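Local coordinates for formiminoglutamase (PDB 4MYK), which is an arginase-like manganese metalloenzyme that probably hydrolyses N-formimino-L-glutamate, at residues H98-L109 with P127-F136. The protein carries 1 engineered substitution. Residues are numbered along the deposited sequence; the frame is centred on the assembly and turned at random.
Sequences HEKLESKVFTVL and PNGRAMLRAF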
loop_
_atom_site.group_PDB
_atom_site.type_symbol
_atom_site.label_atom_id
_atom_site.label_comp_id
_atom_site.label_asym_id
_atom_site.label_seq_id
_atom_site.Cartn_x
_atom_site.Cartn_y
_atom_site.Cartn_z
ATOM N N HIS A 98 -2.428 -21.222 28.731
ATOM C CA HIS A 98 -3.442 -21.735 27.827
ATOM C C HIS A 98 -4.695 -22.150 28.566
ATOM O O HIS A 98 -5.811 -21.935 28.100
ATOM C CB HIS A 98 -2.893 -22.934 27.068
ATOM C CG HIS A 98 -2.027 -22.554 25.916
ATOM N ND1 HIS A 98 -2.396 -22.775 24.610
ATOM C CD2 HIS A 98 -0.828 -21.928 25.871
ATOM C CE1 HIS A 98 -1.449 -22.322 23.807
ATOM N NE2 HIS A 98 -0.489 -21.800 24.547
ATOM N N GLU A 99 -4.496 -22.769 29.721
ATOM C CA GLU A 99 -5.611 -23.241 30.524
ATOM C C GLU A 99 -6.398 -22.078 31.084
ATOM O O GLU A 99 -7.621 -22.079 31.045
ATOM C CB GLU A 99 -5.107 -24.108 31.668
ATOM C CG GLU A 99 -4.401 -25.374 31.225
ATOM C CD GLU A 99 -4.044 -26.235 32.407
ATOM O OE1 GLU A 99 -4.889 -26.346 33.319
ATOM O OE2 GLU A 99 -2.922 -26.784 32.441
ATOM N N LYS A 100 -5.694 -21.082 31.606
ATOM C CA LYS A 100 -6.352 -19.925 32.199
ATOM C C LYS A 100 -7.056 -19.075 31.146
ATOM O O LYS A 100 -8.079 -18.447 31.429
ATOM C CB LYS A 100 -5.346 -19.064 32.949
ATOM C CG LYS A 100 -4.548 -19.797 33.987
ATOM C CD LYS A 100 -3.672 -18.808 34.700
ATOM C CE LYS A 100 -4.477 -17.566 35.032
ATOM N NZ LYS A 100 -3.848 -16.758 36.120
ATOM N N LEU A 101 -6.487 -19.044 29.942
ATOM C CA LEU A 101 -7.111 -18.371 28.802
ATOM C C LEU A 101 -8.436 -19.042 28.427
ATOM O O LEU A 101 -9.473 -18.400 28.407
ATOM C CB LEU A 101 -6.162 -18.333 27.591
ATOM C CG LEU A 101 -6.792 -17.848 26.276
ATOM C CD1 LEU A 101 -7.432 -16.476 26.463
ATOM C CD2 LEU A 101 -5.792 -17.827 25.131
ATOM N N GLU A 102 -8.403 -20.338 28.141
ATOM C CA GLU A 102 -9.635 -21.065 27.839
ATOM C C GLU A 102 -10.692 -20.903 28.946
ATOM O O GLU A 102 -11.868 -20.652 28.682
ATOM C CB GLU A 102 -9.342 -22.550 27.619
ATOM C CG GLU A 102 -10.573 -23.398 27.320
ATOM C CD GLU A 102 -10.279 -24.899 27.329
ATOM O OE1 GLU A 102 -9.115 -25.286 27.074
ATOM O OE2 GLU A 102 -11.217 -25.691 27.594
ATOM N N SER A 103 -10.268 -21.054 30.188
ATOM C CA SER A 103 -11.198 -21.045 31.294
ATOM C C SER A 103 -11.896 -19.695 31.375
ATOM O O SER A 103 -13.088 -19.609 31.670
ATOM C CB SER A 103 -10.452 -21.362 32.587
ATOM O OG SER A 103 -11.349 -21.499 33.672
ATOM N N LYS A 104 -11.138 -18.644 31.096
ATOM C CA LYS A 104 -11.628 -17.269 31.166
ATOM C C LYS A 104 -12.605 -16.939 30.049
ATOM O O LYS A 104 -13.649 -16.367 30.288
ATOM C CB LYS A 104 -10.452 -16.291 31.116
ATOM C CG LYS A 104 -10.865 -14.825 31.117
ATOM C CD LYS A 104 -11.715 -14.508 32.314
ATOM C CE LYS A 104 -11.796 -13.018 32.530
ATOM N NZ LYS A 104 -12.298 -12.706 33.896
ATOM N N VAL A 105 -12.246 -17.284 28.821
ATOM C CA VAL A 105 -13.135 -17.076 27.689
ATOM C C VAL A 105 -14.452 -17.820 27.903
ATOM O O VAL A 105 -15.530 -17.291 27.608
ATOM C CB VAL A 105 -12.475 -17.533 26.365
ATOM C CG1 VAL A 105 -13.474 -17.465 25.208
ATOM C CG2 VAL A 105 -11.247 -16.688 26.073
ATOM N N PHE A 106 -14.366 -19.042 28.425
ATOM C CA PHE A 106 -15.563 -19.841 28.679
ATOM C C PHE A 106 -16.521 -19.157 29.642
ATOM O O PHE A 106 -17.720 -19.071 29.378
ATOM C CB PHE A 106 -15.225 -21.219 29.230
ATOM C CG PHE A 106 -16.444 -21.990 29.657
ATOM C CD1 PHE A 106 -17.258 -22.602 28.714
ATOM C CD2 PHE A 106 -16.800 -22.071 30.994
ATOM C CE1 PHE A 106 -18.391 -23.294 29.094
ATOM C CE2 PHE A 106 -17.932 -22.770 31.379
ATOM C CZ PHE A 106 -18.728 -23.381 30.424
ATOM N N THR A 107 -15.989 -18.680 30.764
ATOM C CA THR A 107 -16.804 -17.979 31.750
ATOM C C THR A 107 -17.555 -16.798 31.126
ATOM O O THR A 107 -18.760 -16.663 31.315
ATOM C CB THR A 107 -15.973 -17.547 32.992
ATOM O OG1 THR A 107 -15.033 -16.530 32.629
ATOM C CG2 THR A 107 -15.219 -18.734 33.566
ATOM N N VAL A 108 -16.852 -15.962 30.361
ATOM C CA VAL A 108 -17.500 -14.847 29.659
ATOM C C VAL A 108 -18.585 -15.362 28.714
ATOM O O VAL A 108 -19.678 -14.798 28.635
ATOM C CB VAL A 108 -16.493 -13.964 28.866
ATOM C CG1 VAL A 108 -17.232 -12.909 28.074
ATOM C CG2 VAL A 108 -15.524 -13.295 29.802
ATOM N N LEU A 109 -18.262 -16.444 28.007
ATOM C CA LEU A 109 -19.197 -17.103 27.099
ATOM C C LEU A 109 -20.413 -17.636 27.854
ATOM O O LEU A 109 -21.556 -17.358 27.493
ATOM C CB LEU A 109 -18.514 -18.261 26.362
ATOM C CG LEU A 109 -17.581 -17.991 25.179
ATOM C CD1 LEU A 109 -17.084 -19.317 24.612
ATOM C CD2 LEU A 109 -18.300 -17.180 24.116
ATOM N N PRO A 127 -6.983 -22.692 22.774
ATOM C CA PRO A 127 -7.733 -22.486 24.020
ATOM C C PRO A 127 -9.092 -21.844 23.761
ATOM O O PRO A 127 -10.108 -22.277 24.298
ATOM C CB PRO A 127 -6.851 -21.504 24.793
ATOM C CG PRO A 127 -5.487 -21.728 24.284
ATOM C CD PRO A 127 -5.627 -22.112 22.846
ATOM N N ASN A 128 -9.086 -20.795 22.944
ATOM C CA ASN A 128 -10.291 -20.056 22.587
ATOM C C ASN A 128 -11.374 -20.926 21.956
ATOM O O ASN A 128 -12.545 -20.823 22.300
ATOM C CB ASN A 128 -9.929 -18.913 21.635
ATOM C CG ASN A 128 -9.173 -17.804 22.327
ATOM O OD1 ASN A 128 -9.133 -17.735 23.552
ATOM N ND2 ASN A 128 -8.585 -16.913 21.542
ATOM N N GLY A 129 -10.970 -21.777 21.024
ATOM C CA GLY A 129 -11.887 -22.702 20.391
ATOM C C GLY A 129 -12.460 -23.737 21.345
ATOM O O GLY A 129 -13.644 -24.066 21.266
ATOM N N ARG A 130 -11.625 -24.265 22.238
ATOM C CA ARG A 130 -12.097 -25.235 23.228
ATOM C C ARG A 130 -13.104 -24.606 24.191
ATOM O O ARG A 130 -14.094 -25.238 24.571
ATOM C CB ARG A 130 -10.924 -25.857 23.986
ATOM C CG ARG A 130 -10.136 -26.859 23.159
ATOM C CD ARG A 130 -9.116 -27.609 23.989
ATOM N NE ARG A 130 -8.102 -26.728 24.566
ATOM C CZ ARG A 130 -6.973 -26.390 23.953
ATOM N NH1 ARG A 130 -6.726 -26.849 22.729
ATOM N NH2 ARG A 130 -6.099 -25.596 24.560
ATOM N N ALA A 131 -12.847 -23.359 24.582
ATOM C CA ALA A 131 -13.831 -22.561 25.315
ATOM C C ALA A 131 -15.189 -22.538 24.597
ATOM O O ALA A 131 -16.240 -22.584 25.244
ATOM C CB ALA A 131 -13.313 -21.133 25.547
ATOM N N MET A 132 -15.151 -22.470 23.263
ATOM C CA MET A 132 -16.361 -22.484 22.436
ATOM C C MET A 132 -17.016 -23.858 22.424
ATOM O O MET A 132 -18.230 -23.967 22.553
ATOM C CB MET A 132 -16.062 -22.065 20.992
ATOM C CG MET A 132 -15.803 -20.575 20.777
ATOM S SD MET A 132 -17.238 -19.486 20.920
ATOM C CE MET A 132 -18.251 -20.037 19.532
ATOM N N LEU A 133 -16.202 -24.897 22.258
ATOM C CA LEU A 133 -16.697 -26.271 22.212
ATOM C C LEU A 133 -17.298 -26.719 23.540
ATOM O O LEU A 133 -18.078 -27.672 23.582
ATOM C CB LEU A 133 -15.587 -27.240 21.801
ATOM C CG LEU A 133 -14.939 -27.046 20.424
ATOM C CD1 LEU A 133 -13.823 -28.072 20.217
ATOM C CD2 LEU A 133 -15.978 -27.129 19.314
ATOM N N ARG A 134 -16.925 -26.040 24.621
ATOM C CA ARG A 134 -17.511 -26.314 25.929
ATOM C C ARG A 134 -18.805 -25.551 26.055
ATOM O O ARG A 134 -19.800 -26.072 26.552
ATOM C CB ARG A 134 -16.577 -25.886 27.067
ATOM C CG ARG A 134 -15.400 -26.809 27.330
ATOM C CD ARG A 134 -14.462 -26.159 28.348
ATOM N NE ARG A 134 -15.184 -25.823 29.570
ATOM C CZ ARG A 134 -14.782 -24.940 30.479
ATOM N NH1 ARG A 134 -13.651 -24.272 30.318
ATOM N NH2 ARG A 134 -15.530 -24.716 31.554
ATOM N N ALA A 135 -18.785 -24.300 25.615
ATOM C CA ALA A 135 -19.937 -23.429 25.778
ATOM C C ALA A 135 -21.129 -23.843 24.905
ATOM O O ALA A 135 -22.282 -23.712 25.328
ATOM C CB ALA A 135 -19.547 -21.969 25.528
ATOM N N PHE A 136 -20.854 -24.327 23.692
ATOM C CA PHE A 136 -21.905 -24.794 22.788
ATOM C C PHE A 136 -21.560 -26.190 22.304
ATOM O O PHE A 136 -21.065 -26.371 21.192
ATOM C CB PHE A 136 -22.072 -23.853 21.601
ATOM C CG PHE A 136 -21.955 -22.405 21.967
ATOM C CD1 PHE A 136 -23.019 -21.737 22.542
ATOM C CD2 PHE A 136 -20.769 -21.716 21.752
ATOM C CE1 PHE A 136 -22.909 -20.401 22.888
ATOM C CE2 PHE A 136 -20.649 -20.386 22.100
ATOM C CZ PHE A 136 -21.721 -19.724 22.667
HETATM O O HOH W 1 -3.220 -25.098 23.825
HETATM O O HOH W 2 -6.086 -24.915 27.354
#
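Two neighbouring helices on one side of the parallel sheet of the arginase/deacetylase α/β fold, 94-110 and 125-135, meet where E102 and A131 each fill a hole in the opposite helix. The segments approach to 7.9 Å between axes and cross at -41°. A131 CB lies 3.7 Å from V105 CG1, in a hole formed by E102, V105, F106 and L109. E102 sits among P127, R130, A131 and R134; with CG anti to the backbone N (chi1 179°) and the chain extended beyond it, its carboxylate reaches the basic residues. R130 NE donates almost in its guanidinium plane to E102 OE1, 3.1 Å away, in a fairly straight salt-bridge bond that arrives from above the carboxylate plane. A water donates to that same E102 OE1 and accepts from R130 NH2; R130 NH2 also donates to a second water. E102 OE2 reaches R134 NH1 at 3.9 Å, a long salt bridge. The same guanidinium also lies flat over one face of the F106 ring, planes 24° apart, with R134 CZ 3.6 Å from the ring centroid: a cation-pi stack. Deeper in, L109 CD1 packs 3.7 Å from both M132 SD and A135 CB. N128 OD1 touches V105 CG2, while N128 ND2 is hydrogen-bonded to D278 OD2 on strand 274-280. V105, N128 and M132 also contact this strand, completing the layered helix-on-sheet packing of an α/β fold.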